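PDB 5TI1: fumarylacetoacetate hydrolase, which probably hydrolyses fumarylacetoacetate to fumarate and acetoacetate, the last step of phenylalanine and tyrosine breakdown, with the help of a bound divalent metal. Local coordinates for residues 23-28 with 113-118; 75-79 with 107-111; 389-395 with 408-412; 414-420 with 433-439. One frame throughout, in Å; residues are numbered along the deposited sequence. Where two conformers were deposited one is given.

In the fold
Along the chain, interaction 2 falls within the span of interaction 1, and interactions 3 and 4 follow. The first two belong to the N-terminal part and share helix 102-116, interaction 1 at its C-terminal end, their centres about 15 Å apart. Interactions 3 and 4 lie in the C-terminal hydrolase part, centres about 16 Å apart, and touch through the Arg-408 to Asp-415 salt bridge and Ile-411, which packs on Leu-417 and Ile-439. Interactions 1 and 3 sit on opposite sides of the chain's centre, their centres about 43 Å apart. The N-terminal pair is remote from the metal centre, whereas Leu-390 and Leu-419 bring side chains within about 11 and 10 Å of the magnesium ion.

Interaction 1 of 4, residues 23-28 with 113-118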
loop_
_atom_site.group_PDB
_atom_site.type_symbol
_atom_site.label_atom_id
_atom_site.label_comp_id
_atom_site.label_asym_id
_atom_site.label_seq_id
_atom_site.Cartn_x
_atom_site.Cartn_y
_atom_site.Cartn_z
ATOM N N ARG B 23 -33.790 -22.482 -6.936
ATOM C CA ARG B 23 -32.961 -23.513 -6.333
ATOM C C ARG B 23 -32.905 -23.341 -4.817
ATOM O O ARG B 23 -32.942 -22.226 -4.294
ATOM C CB ARG B 23 -31.554 -23.471 -6.924
ATOM C CG ARG B 23 -30.648 -24.591 -6.455
ATOM C CD ARG B 23 -29.307 -24.508 -7.152
ATOM N NE ARG B 23 -29.469 -24.484 -8.603
ATOM C CZ ARG B 23 -29.466 -25.565 -9.375
ATOM N NH1 ARG B 23 -29.311 -26.765 -8.835
ATOM N NH2 ARG B 23 -29.616 -25.443 -10.690
ATOM N N LYS B 24 -32.838 -24.470 -4.112
ATOM C CA LYS B 24 -32.745 -24.490 -2.662
ATOM C C LYS B 24 -31.749 -25.568 -2.257
ATOM O O LYS B 24 -31.388 -26.442 -3.050
ATOM C CB LYS B 24 -34.115 -24.743 -2.001
ATOM C CG LYS B 24 -35.181 -23.720 -2.358
ATOM C CD LYS B 24 -34.850 -22.338 -1.818
ATOM C CE LYS B 24 -35.685 -21.266 -2.509
ATOM N NZ LYS B 24 -35.317 -19.879 -2.100
ATOM N N SER B 25 -31.324 -25.509 -0.998
ATOM C CA SER B 25 -30.310 -26.401 -0.462
ATOM C C SER B 25 -30.911 -27.379 0.539
ATOM O O SER B 25 -31.942 -27.115 1.162
ATOM C CB SER B 25 -29.187 -25.603 0.220
ATOM O OG SER B 25 -28.201 -26.468 0.765
ATOM N N TRP B 26 -30.238 -28.518 0.695
ATOM C CA TRP B 26 -30.537 -29.400 1.815
ATOM C C TRP B 26 -29.928 -28.908 3.124
ATOM O O TRP B 26 -30.173 -29.521 4.169
ATOM C CB TRP B 26 -30.066 -30.827 1.521
ATOM C CG TRP B 26 -28.676 -30.915 1.007
ATOM C CD1 TRP B 26 -28.292 -30.992 -0.298
ATOM C CD2 TRP B 26 -27.475 -30.945 1.782
ATOM N NE1 TRP B 26 -26.923 -31.065 -0.386
ATOM C CE2 TRP B 26 -26.396 -31.029 0.878
ATOM C CE3 TRP B 26 -27.204 -30.895 3.150
ATOM C CZ2 TRP B 26 -25.073 -31.077 1.300
ATOM C CZ3 TRP B 26 -25.886 -30.937 3.566
ATOM C CH2 TRP B 26 -24.837 -31.026 2.644
ATOM N N VAL B 27 -29.133 -27.838 3.095
ATOM C CA VAL B 27 -28.791 -27.095 4.312
ATOM C C VAL B 27 -29.978 -26.174 4.580
ATOM O O VAL B 27 -30.143 -25.158 3.906
ATOM C CB VAL B 27 -27.484 -26.310 4.162
ATOM C CG1 VAL B 27 -27.122 -25.600 5.467
ATOM C CG2 VAL B 27 -26.351 -27.227 3.705
ATOM N N GLU B 28 -30.833 -26.539 5.539
ATOM C CA GLU B 28 -32.120 -25.855 5.647
ATOM C C GLU B 28 -31.953 -24.379 5.992
ATOM O O GLU B 28 -32.673 -23.529 5.456
ATOM C CB GLU B 28 -33.023 -26.540 6.676
ATOM C CG GLU B 28 -34.454 -26.003 6.656
ATOM C CD GLU B 28 -35.107 -26.097 5.270
ATOM O OE1 GLU B 28 -34.964 -27.147 4.603
ATOM O OE2 GLU B 28 -35.758 -25.113 4.847
ATOM N N SER B 113 -22.639 -25.639 -5.977
ATOM C CA SER B 113 -24.080 -25.453 -6.119
ATOM C C SER B 113 -24.781 -26.783 -6.345
ATOM O O SER B 113 -25.812 -27.061 -5.723
ATOM C CB SER B 113 -24.373 -24.492 -7.270
ATOM O OG SER B 113 -25.746 -24.155 -7.311
ATOM N N ARG B 114 -24.224 -27.623 -7.222
ATOM C CA ARG B 114 -24.770 -28.961 -7.425
ATOM C C ARG B 114 -24.805 -29.742 -6.113
ATOM O O ARG B 114 -25.853 -30.268 -5.718
ATOM C CB ARG B 114 -23.950 -29.703 -8.486
ATOM N N LEU B 115 -23.672 -29.793 -5.404
ATOM C CA LEU B 115 -23.574 -30.619 -4.204
ATOM C C LEU B 115 -24.470 -30.118 -3.082
ATOM O O LEU B 115 -24.937 -30.917 -2.264
ATOM C CB LEU B 115 -22.128 -30.677 -3.721
ATOM C CG LEU B 115 -21.164 -31.537 -4.531
ATOM C CD1 LEU B 115 -19.732 -31.155 -4.228
ATOM C CD2 LEU B 115 -21.391 -33.012 -4.246
ATOM N N LEU B 116 -24.716 -28.816 -3.012
ATOM C CA LEU B 116 -25.568 -28.280 -1.963
ATOM C C LEU B 116 -27.041 -28.295 -2.337
ATOM O O LEU B 116 -27.879 -27.994 -1.483
ATOM C CB LEU B 116 -25.148 -26.852 -1.619
ATOM C CG LEU B 116 -23.769 -26.711 -0.974
ATOM C CD1 LEU B 116 -23.403 -25.244 -0.874
ATOM C CD2 LEU B 116 -23.771 -27.374 0.407
ATOM N N SER B 117 -27.369 -28.650 -3.576
ATOM C CA SER B 117 -28.748 -28.629 -4.038
ATOM C C SER B 117 -29.568 -29.722 -3.369
ATOM O O SER B 117 -29.109 -30.856 -3.197
ATOM C CB SER B 117 -28.802 -28.793 -5.558
ATOM O OG SER B 117 -28.067 -27.756 -6.173
ATOM N N ARG B 118 -30.804 -29.367 -3.017
ATOM C CA ARG B 118 -31.681 -30.258 -2.263
ATOM C C ARG B 118 -31.945 -31.570 -2.990
ATOM O O ARG B 118 -32.166 -32.603 -2.344
ATOM C CB ARG B 118 -32.981 -29.519 -1.964
ATOM C CG ARG B 118 -34.235 -30.306 -2.126
ATOM C CD ARG B 118 -35.396 -29.368 -1.975
ATOM N NE ARG B 118 -35.317 -28.650 -0.709
ATOM C CZ ARG B 118 -36.168 -27.701 -0.341
ATOM N NH1 ARG B 118 -36.024 -27.097 0.833
ATOM N NH2 ARG B 118 -37.165 -27.360 -1.151
#
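One backbone oxygen, Leu-116 O, takes two hydrogen bonds from consecutive residues across the contact. The hydroxyl OG of Ser-25 donates to it at 2.7 Å, and the amide N of Trp-26 adds a longer bond of 3.3 Å. With OG anti to the backbone N (chi1 179°), Ser-25 also accepts on OG from Val-27 N, which makes an ST turn. Beside this, the indole of Trp-26 donates from NE1 to Leu-115 O at 2.7 Å; the oxygen lies in the ring plane and offers a lone pair, so the bond fixes the rotation of the indole. Ser-117 O meets the same ring edge, while CG2 of Val-27 lies over one face, offset toward the rim. In this way the loop between helix 13-17 and strand 44-49 binds carbonyls at the C-terminal end of helix 102-116. A single bridge joins Ser-25 to Ser-117, and Arg-118 N donates to Lys-24 O at 3.0 Å. Two arginines add to the contact. Arg-23, bent at chi3 (-54°), brings NH1 to Ser-117 OG at 3.1 Å, while its NE binds Ala-17 O. Arg-118 lays its guanidinium flat over CB of Lys-24, 4.0 Å from CZ, and turns NH1 toward OE1 of Glu-28 in a long salt bridge of 3.9 Å, the carboxylate nearly coplanar with it.

Interaction 2 of 4, residues 75-79 with 107-111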
loop_
_atom_site.group_PDB
_atom_site.type_symbol
_atom_site.label_atom_id
_atom_site.label_comp_id
_atom_site.label_asym_id
_atom_site.label_seq_id
_atom_site.Cartn_x
_atom_site.Cartn_y
_atom_site.Cartn_z
ATOM N N GLY B 75 -12.626 -36.108 -2.996
ATOM C CA GLY B 75 -12.825 -36.276 -4.419
ATOM C C GLY B 75 -14.095 -35.680 -4.976
ATOM O O GLY B 75 -14.449 -35.988 -6.118
ATOM N N LEU B 76 -14.798 -34.838 -4.220
ATOM C CA LEU B 76 -16.027 -34.218 -4.696
ATOM C C LEU B 76 -15.806 -32.835 -5.294
ATOM O O LEU B 76 -16.754 -32.230 -5.804
ATOM C CB LEU B 76 -17.052 -34.117 -3.562
ATOM C CG LEU B 76 -17.544 -35.393 -2.883
ATOM C CD1 LEU B 76 -18.908 -35.130 -2.289
ATOM C CD2 LEU B 76 -17.599 -36.564 -3.838
ATOM N N LEU B 77 -14.580 -32.324 -5.249
ATOM C CA LEU B 77 -14.290 -30.973 -5.697
ATOM C C LEU B 77 -12.890 -30.985 -6.285
ATOM O O LEU B 77 -11.955 -31.467 -5.642
ATOM C CB LEU B 77 -14.391 -29.987 -4.526
ATOM C CG LEU B 77 -14.336 -28.483 -4.786
ATOM C CD1 LEU B 77 -15.491 -28.052 -5.676
ATOM C CD2 LEU B 77 -14.361 -27.732 -3.457
ATOM N N SER B 78 -12.744 -30.482 -7.503
ATOM C CA SER B 78 -11.446 -30.482 -8.163
ATOM C C SER B 78 -11.141 -29.114 -8.756
ATOM O O SER B 78 -12.013 -28.476 -9.353
ATOM C CB SER B 78 -11.394 -31.520 -9.262
ATOM O OG SER B 78 -12.232 -31.098 -10.314
ATOM N N VAL B 79 -9.896 -28.677 -8.579
ATOM C CA VAL B 79 -9.352 -27.487 -9.232
ATOM C C VAL B 79 -8.090 -27.905 -9.976
ATOM O O VAL B 79 -7.534 -28.984 -9.712
ATOM C CB VAL B 79 -9.047 -26.363 -8.213
ATOM C CG1 VAL B 79 -10.319 -25.679 -7.772
ATOM C CG2 VAL B 79 -8.305 -26.923 -7.011
ATOM N N SER B 107 -16.058 -22.975 -12.127
ATOM C CA SER B 107 -16.047 -24.421 -11.927
ATOM C C SER B 107 -16.368 -24.787 -10.478
ATOM O O SER B 107 -17.264 -25.597 -10.211
ATOM C CB SER B 107 -14.689 -24.993 -12.332
ATOM O OG SER B 107 -14.643 -26.392 -12.101
ATOM N N VAL B 108 -15.639 -24.198 -9.523
ATOM C CA VAL B 108 -15.903 -24.484 -8.115
ATOM C C VAL B 108 -17.336 -24.118 -7.751
ATOM O O VAL B 108 -18.031 -24.874 -7.060
ATOM C CB VAL B 108 -14.887 -23.753 -7.216
ATOM C CG1 VAL B 108 -15.306 -23.850 -5.756
ATOM C CG2 VAL B 108 -13.507 -24.346 -7.399
ATOM N N ARG B 109 -17.807 -22.960 -8.218
ATOM C CA ARG B 109 -19.151 -22.520 -7.865
ATOM C C ARG B 109 -20.215 -23.481 -8.395
ATOM O O ARG B 109 -21.203 -23.767 -7.707
ATOM C CB ARG B 109 -19.394 -21.112 -8.395
ATOM C CG ARG B 109 -20.820 -20.689 -8.211
ATOM C CD ARG B 109 -21.097 -19.338 -8.787
ATOM N NE ARG B 109 -22.515 -19.057 -8.663
ATOM C CZ ARG B 109 -23.057 -18.517 -7.582
ATOM N NH1 ARG B 109 -22.276 -18.192 -6.558
ATOM N NH2 ARG B 109 -24.367 -18.302 -7.525
ATOM N N VAL B 110 -20.024 -23.998 -9.609
ATOM C CA VAL B 110 -20.998 -24.922 -10.176
ATOM C C VAL B 110 -20.977 -26.251 -9.430
ATOM O O VAL B 110 -22.032 -26.819 -9.124
ATOM C CB VAL B 110 -20.744 -25.108 -11.689
ATOM C CG1 VAL B 110 -21.669 -26.176 -12.247
ATOM C CG2 VAL B 110 -20.965 -23.800 -12.423
ATOM N N GLN B 111 -19.784 -26.777 -9.138
ATOM C CA GLN B 111 -19.691 -28.025 -8.386
ATOM C C GLN B 111 -20.364 -27.891 -7.022
ATOM O O GLN B 111 -21.162 -28.748 -6.617
ATOM C CB GLN B 111 -18.226 -28.431 -8.224
ATOM C CG GLN B 111 -17.513 -28.777 -9.532
ATOM C CD GLN B 111 -16.029 -29.037 -9.329
ATOM O OE1 GLN B 111 -15.633 -30.100 -8.851
ATOM N NE2 GLN B 111 -15.203 -28.061 -9.677
#
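The extended backbone of residues 77-79 runs past helix 102-116, CA of Leu-77 coming within 6.7 Å of CA of Gln-111, after a Schellman motif at Gly-75 has ended helix 68-73. This loop-on-helix contact in the N-terminal part is held by a side-chain amide that mimics a peptide group. Gln-111 pairs with both polar backbone atoms of Ser-78: OE1 accepts from Ser-78 N at 3.2 Å, and NE2 donates to Ser-78 O, also at 3.2 Å. The second bond is almost straight, 178° at the hydrogen, with the acceptor in the amide plane and the donor on a carbonyl lone pair; the first is tilted from the amide plane. Together the two bonds hold the amide edge-on to the backbone of Ser-78, fix its rotation and decide which end carries oxygen. Gln-111 reaches there with a chain extended beyond CG, chi2 174°, and NE2 keeps a weak bond back to Ser-107 O one turn earlier. The apolar half of the contact lies alongside. CD1 of Leu-77 packs 3.8 Å from CB of Gln-111 and leans toward CG1 of Val-108 at 4.2 Å, while Leu-68 and Leu-71 of helix 68-73 touch the same leucine. Val-79, which Phe-89 also touches, meets Val-108 in a close methyl-methyl approach, CG1 of Val-79 standing 3.5 Å from CG2 of Val-108.

Interaction 3 of 4, residues 389-395 with 408-412; sequences LLELTWN and RSFIE
Phe-410 fits its ring against the short helix 389-392, CE1 lying 3.9 Å from CA of Leu-390. The leucine side chain runs alongside the ring and points the same way, CD1 meeting CZ at 4.0 Å. At the ring's edge, in its plane, stands OD1 of Asn-395, 3.6 Å from CZ of Phe-410, with the amide turned 80° against the ring; the same oxygen accepts from Lys-222 NZ. Next to the ring, the carbonyl O of Ser-409 lies against Leu-389 and Thr-393, 3.3 Å from CB of Leu-389 and 3.6 Å from CG2 of Thr-393. This buried oxygen has no hydrogen-bond partner in the model. Thr-393 is set by its own hydroxyl, which lies between the backbone N and the carbonyl carbon (chi1 71°) and donates to Leu-389 O at 2.8 Å. That oxygen also accepts from Thr-393 N, from the opposite face of the carbonyl plane. Farther out, the carboxylate of Asp-224 receives the amides of Leu-389 and Leu-390 at the start of the helix, and Ile-411 pairs by backbone with Leu-223. The helix ends in a Schellman motif with Trp-394 at C-prime, where Asn-395 N reaches Leu-390 O at 2.8 Å. This short helix lies beside the predicted active site: Leu-390 is about 6 Å from His-160, side chain to side chain, and Glu-391 OE2 bonds weakly to His-160 ND1.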
loop_
_atom_site.group_PDB
_atom_site.type_symbol
_atom_site.label_atom_id
_atom_site.label_comp_id
_atom_site.label_asym_id
_atom_site.label_seq_id
_atom_site.Cartn_x
_atom_site.Cartn_y
_atom_site.Cartn_z
ATOM N N LEU B 389 -21.323 9.480 10.088
ATOM C CA LEU B 389 -21.891 10.344 11.118
ATOM C C LEU B 389 -21.647 11.808 10.800
ATOM O O LEU B 389 -22.477 12.660 11.140
ATOM C CB LEU B 389 -21.323 10.004 12.500
ATOM C CG LEU B 389 -21.837 8.767 13.237
ATOM C CD1 LEU B 389 -23.345 8.800 13.343
ATOM C CD2 LEU B 389 -21.385 7.485 12.564
ATOM N N LEU B 390 -20.522 12.119 10.143
ATOM C CA LEU B 390 -20.273 13.487 9.698
ATOM C C LEU B 390 -21.442 14.018 8.868
ATOM O O LEU B 390 -21.903 15.149 9.071
ATOM C CB LEU B 390 -18.966 13.549 8.905
ATOM C CG LEU B 390 -18.695 14.889 8.210
ATOM C CD1 LEU B 390 -18.418 15.984 9.234
ATOM C CD2 LEU B 390 -17.565 14.777 7.177
ATOM N N GLU B 391 -21.955 13.206 7.942
ATOM C CA GLU B 391 -23.118 13.634 7.168
ATOM C C GLU B 391 -24.403 13.497 7.975
ATOM O O GLU B 391 -25.224 14.420 8.004
ATOM C CB GLU B 391 -23.229 12.829 5.875
ATOM C CG GLU B 391 -22.005 12.904 4.968
ATOM C CD GLU B 391 -21.978 11.765 3.994
ATOM O OE1 GLU B 391 -22.535 11.916 2.892
ATOM O OE2 GLU B 391 -21.419 10.702 4.337
ATOM N N LEU B 392 -24.595 12.347 8.627
ATOM C CA LEU B 392 -25.856 12.080 9.311
ATOM C C LEU B 392 -26.181 13.152 10.346
ATOM O O LEU B 392 -27.355 13.500 10.527
ATOM C CB LEU B 392 -25.815 10.696 9.965
ATOM C CG LEU B 392 -25.756 9.520 8.984
ATOM C CD1 LEU B 392 -25.437 8.206 9.684
ATOM C CD2 LEU B 392 -27.055 9.420 8.177
ATOM N N THR B 393 -25.167 13.702 11.016
ATOM C CA THR B 393 -25.376 14.719 12.041
ATOM C C THR B 393 -24.974 16.111 11.571
ATOM O O THR B 393 -24.983 17.051 12.373
ATOM C CB THR B 393 -24.610 14.365 13.323
ATOM O OG1 THR B 393 -23.203 14.529 13.116
ATOM C CG2 THR B 393 -24.881 12.930 13.732
ATOM N N TRP B 394 -24.647 16.264 10.290
ATOM C CA TRP B 394 -24.140 17.515 9.721
ATOM C C TRP B 394 -23.087 18.135 10.639
ATOM O O TRP B 394 -23.240 19.227 11.190
ATOM C CB TRP B 394 -25.270 18.500 9.423
ATOM C CG TRP B 394 -24.889 19.506 8.366
ATOM C CD1 TRP B 394 -24.605 20.829 8.553
ATOM C CD2 TRP B 394 -24.729 19.258 6.961
ATOM N NE1 TRP B 394 -24.290 21.421 7.352
ATOM C CE2 TRP B 394 -24.358 20.479 6.360
ATOM C CE3 TRP B 394 -24.872 18.123 6.154
ATOM C CZ2 TRP B 394 -24.128 20.597 4.990
ATOM C CZ3 TRP B 394 -24.636 18.243 4.793
ATOM C CH2 TRP B 394 -24.268 19.470 4.226
ATOM N N ASN B 395 -21.994 17.388 10.793
ATOM C CA ASN B 395 -20.858 17.786 11.622
ATOM C C ASN B 395 -21.268 18.069 13.067
ATOM O O ASN B 395 -20.622 18.856 13.763
ATOM C CB ASN B 395 -20.133 18.994 11.026
ATOM C CG ASN B 395 -18.712 19.107 11.519
ATOM O OD1 ASN B 395 -18.162 18.146 12.072
ATOM N ND2 ASN B 395 -18.103 20.276 11.325
ATOM N N ARG B 408 -25.933 10.663 19.381
ATOM C CA ARG B 408 -24.568 10.584 18.887
ATOM C C ARG B 408 -24.299 11.728 17.930
ATOM O O ARG B 408 -25.122 12.019 17.054
ATOM C CB ARG B 408 -24.295 9.246 18.186
ATOM C CG ARG B 408 -24.097 8.079 19.143
ATOM C CD ARG B 408 -22.901 8.312 20.060
ATOM N NE ARG B 408 -22.656 7.183 20.948
ATOM C CZ ARG B 408 -23.276 6.993 22.113
ATOM N NH1 ARG B 408 -24.198 7.854 22.526
ATOM N NH2 ARG B 408 -22.972 5.941 22.868
ATOM N N SER B 409 -23.152 12.375 18.105
ATOM C CA SER B 409 -22.589 13.200 17.047
ATOM C C SER B 409 -21.546 12.368 16.318
ATOM O O SER B 409 -21.789 11.916 15.197
ATOM C CB SER B 409 -21.999 14.490 17.608
ATOM O OG SER B 409 -23.037 15.384 17.958
ATOM N N PHE B 410 -20.406 12.124 16.954
ATOM C CA PHE B 410 -19.424 11.175 16.447
ATOM C C PHE B 410 -19.376 9.957 17.372
ATOM O O PHE B 410 -20.121 9.870 18.352
ATOM C CB PHE B 410 -18.065 11.860 16.269
ATOM C CG PHE B 410 -18.056 12.861 15.148
ATOM C CD1 PHE B 410 -17.854 12.451 13.833
ATOM C CD2 PHE B 410 -18.311 14.199 15.394
ATOM C CE1 PHE B 410 -17.873 13.370 12.784
ATOM C CE2 PHE B 410 -18.335 15.122 14.364
ATOM C CZ PHE B 410 -18.115 14.710 13.048
ATOM N N ILE B 411 -18.521 8.991 17.026
ATOM C CA ILE B 411 -18.484 7.722 17.746
ATOM C C ILE B 411 -17.852 7.904 19.123
ATOM O O ILE B 411 -16.843 8.601 19.283
ATOM C CB ILE B 411 -17.710 6.665 16.941
ATOM C CG1 ILE B 411 -18.369 6.402 15.582
ATOM C CG2 ILE B 411 -17.610 5.367 17.734
ATOM C CD1 ILE B 411 -17.446 5.638 14.637
ATOM N N GLU B 412 -18.422 7.246 20.118
ATOM C CA GLU B 412 -17.919 7.316 21.478
ATOM C C GLU B 412 -17.299 5.982 21.879
ATOM O O GLU B 412 -17.510 4.953 21.226
ATOM C CB GLU B 412 -19.045 7.745 22.434
ATOM C CG GLU B 412 -19.065 9.256 22.590
ATOM C CD GLU B 412 -20.435 9.825 22.789
ATOM O OE1 GLU B 412 -20.615 11.029 22.510
ATOM O OE2 GLU B 412 -21.333 9.079 23.230
#

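Interaction 4 of 4, residues 414-420 with 433-439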
loop_
_atom_site.group_PDB
_atom_site.type_symbol
_atom_site.label_atom_id
_atom_site.label_comp_id
_atom_site.label_asym_id
_atom_site.label_seq_id
_atom_site.Cartn_x
_atom_site.Cartn_y
_atom_site.Cartn_z
ATOM N N GLY B 414 -16.498 2.515 23.476
ATOM C CA GLY B 414 -17.397 1.418 23.747
ATOM C C GLY B 414 -18.549 1.258 22.765
ATOM O O GLY B 414 -19.299 0.277 22.881
ATOM N N ASP B 415 -18.739 2.192 21.832
ATOM C CA ASP B 415 -19.709 2.001 20.751
ATOM C C ASP B 415 -19.249 0.895 19.807
ATOM O O ASP B 415 -18.081 0.848 19.405
ATOM C CB ASP B 415 -19.881 3.278 19.926
ATOM C CG ASP B 415 -20.586 4.396 20.664
ATOM O OD1 ASP B 415 -21.041 4.207 21.820
ATOM O OD2 ASP B 415 -20.692 5.483 20.048
ATOM N N GLU B 416 -20.174 0.024 19.418
ATOM C CA GLU B 416 -19.909 -0.968 18.384
ATOM C C GLU B 416 -20.625 -0.549 17.105
ATOM O O GLU B 416 -21.830 -0.274 17.120
ATOM C CB GLU B 416 -20.355 -2.372 18.815
ATOM C CG GLU B 416 -20.099 -3.452 17.750
ATOM C CD GLU B 416 -20.451 -4.867 18.216
ATOM O OE1 GLU B 416 -21.609 -5.103 18.644
ATOM O OE2 GLU B 416 -19.563 -5.746 18.137
ATOM N N LEU B 417 -19.882 -0.486 16.005
ATOM C CA LEU B 417 -20.417 -0.072 14.712
ATOM C C LEU B 417 -20.465 -1.293 13.808
ATOM O O LEU B 417 -19.441 -1.960 13.617
ATOM C CB LEU B 417 -19.561 1.036 14.093
ATOM C CG LEU B 417 -19.842 2.474 14.553
ATOM C CD1 LEU B 417 -21.180 2.953 14.000
ATOM C CD2 LEU B 417 -19.784 2.663 16.074
ATOM N N THR B 418 -21.649 -1.591 13.260
ATOM C CA THR B 418 -21.841 -2.792 12.453
ATOM C C THR B 418 -22.413 -2.435 11.088
ATOM O O THR B 418 -23.545 -1.948 10.990
ATOM C CB THR B 418 -22.754 -3.794 13.161
ATOM O OG1 THR B 418 -22.243 -4.072 14.474
ATOM C CG2 THR B 418 -22.805 -5.086 12.371
ATOM N N LEU B 419 -21.650 -2.724 10.042
ATOM C CA LEU B 419 -22.127 -2.639 8.662
ATOM C C LEU B 419 -22.730 -3.971 8.243
ATOM O O LEU B 419 -22.194 -5.036 8.569
ATOM C CB LEU B 419 -20.983 -2.294 7.703
ATOM C CG LEU B 419 -20.543 -0.855 7.447
ATOM C CD1 LEU B 419 -20.115 -0.200 8.702
ATOM C CD2 LEU B 419 -19.398 -0.822 6.413
ATOM N N ALA B 420 -23.837 -3.909 7.502
ATOM C CA ALA B 420 -24.486 -5.102 6.986
ATOM C C ALA B 420 -24.994 -4.812 5.581
ATOM O O ALA B 420 -25.276 -3.662 5.232
ATOM C CB ALA B 420 -25.648 -5.555 7.878
ATOM N N GLY B 433 -23.006 -10.714 5.180
ATOM C CA GLY B 433 -22.586 -10.843 6.568
ATOM C C GLY B 433 -22.419 -9.471 7.203
ATOM O O GLY B 433 -23.100 -8.503 6.848
ATOM N N VAL B 434 -21.496 -9.375 8.160
ATOM C CA VAL B 434 -21.335 -8.127 8.890
ATOM C C VAL B 434 -19.872 -7.720 8.933
ATOM O O VAL B 434 -18.955 -8.548 8.868
ATOM C CB VAL B 434 -21.911 -8.189 10.327
ATOM C CG1 VAL B 434 -23.418 -8.465 10.296
ATOM C CG2 VAL B 434 -21.164 -9.203 11.184
ATOM N N CYS B 435 -19.675 -6.414 9.044
ATOM C CA CYS B 435 -18.381 -5.769 9.169
ATOM C C CYS B 435 -18.451 -4.918 10.438
ATOM O O CYS B 435 -18.912 -3.774 10.391
ATOM C CB CYS B 435 -18.108 -4.941 7.917
ATOM S SG CYS B 435 -16.773 -3.781 8.080
ATOM N N ALA B 436 -18.008 -5.477 11.573
ATOM C CA ALA B 436 -18.183 -4.856 12.883
ATOM C C ALA B 436 -16.859 -4.503 13.563
ATOM O O ALA B 436 -15.844 -5.186 13.405
ATOM C CB ALA B 436 -18.974 -5.776 13.832
ATOM N N GLY B 437 -16.899 -3.448 14.369
ATOM C CA GLY B 437 -15.791 -3.121 15.243
ATOM C C GLY B 437 -16.291 -2.321 16.418
ATOM O O GLY B 437 -17.262 -1.566 16.303
ATOM N N GLU B 438 -15.621 -2.482 17.558
ATOM C CA GLU B 438 -15.978 -1.775 18.778
ATOM C C GLU B 438 -14.789 -0.930 19.222
ATOM O O GLU B 438 -13.642 -1.379 19.161
ATOM C CB GLU B 438 -16.419 -2.770 19.857
ATOM C CG GLU B 438 -16.886 -2.130 21.154
ATOM C CD GLU B 438 -17.644 -3.105 22.048
ATOM O OE1 GLU B 438 -17.177 -3.379 23.164
ATOM O OE2 GLU B 438 -18.704 -3.604 21.622
ATOM N N ILE B 439 -15.055 0.308 19.632
ATOM C CA ILE B 439 -14.002 1.304 19.823
ATOM C C ILE B 439 -13.411 1.179 21.226
ATOM O O ILE B 439 -14.141 1.145 22.226
ATOM C CB ILE B 439 -14.541 2.723 19.580
ATOM C CG1 ILE B 439 -15.048 2.865 18.136
ATOM C CG2 ILE B 439 -13.469 3.759 19.920
ATOM C CD1 ILE B 439 -14.065 2.409 17.093
HETATM O O HOH W 1 -17.624 -1.626 11.499
#
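Strands 416-424 and 429-440 form an antiparallel beta hairpin, and their segments here run 164° apart in direction. Backbone hydrogen bonds carry the pairing: Leu-417 with Gly-437 and Leu-419 with Cys-435 are hydrogen-bonded pairs. Leu-417 N to Gly-437 O is the shortest at 2.8 Å, the donor nearly along the C=O axis, whereas Leu-419 N approaches Cys-435 O from above the carbonyl plane. Just before strand 416-424 begins, Gly-414 N donates to Ile-439 O at 3.0 Å and Asp-415 O accepts from Ile-439 N. Apolar contacts divide by face. Leu-417, Leu-419 and Cys-435 turn toward strands 223-233 and 252-263, which carry metal ligands; CB of Leu-419 meets CB of Cys-435 at 3.9 Å. On the other face, CG2 of Thr-418, anti to the backbone N, reaches across to CB of Val-434 at 3.8 Å. Two like charges lie close together there: OE2 of Glu-416 and OE2 of Glu-438 are 4.2 Å apart, their carboxylate planes at 67°. A salt bridge from Arg-331 to Glu-416 OE1 probably eases the repulsion. One water sits over the face of Leu-417 and Cys-435, donating to Leu-417 O at 2.8 Å and to Cys-435 O at 2.7 Å.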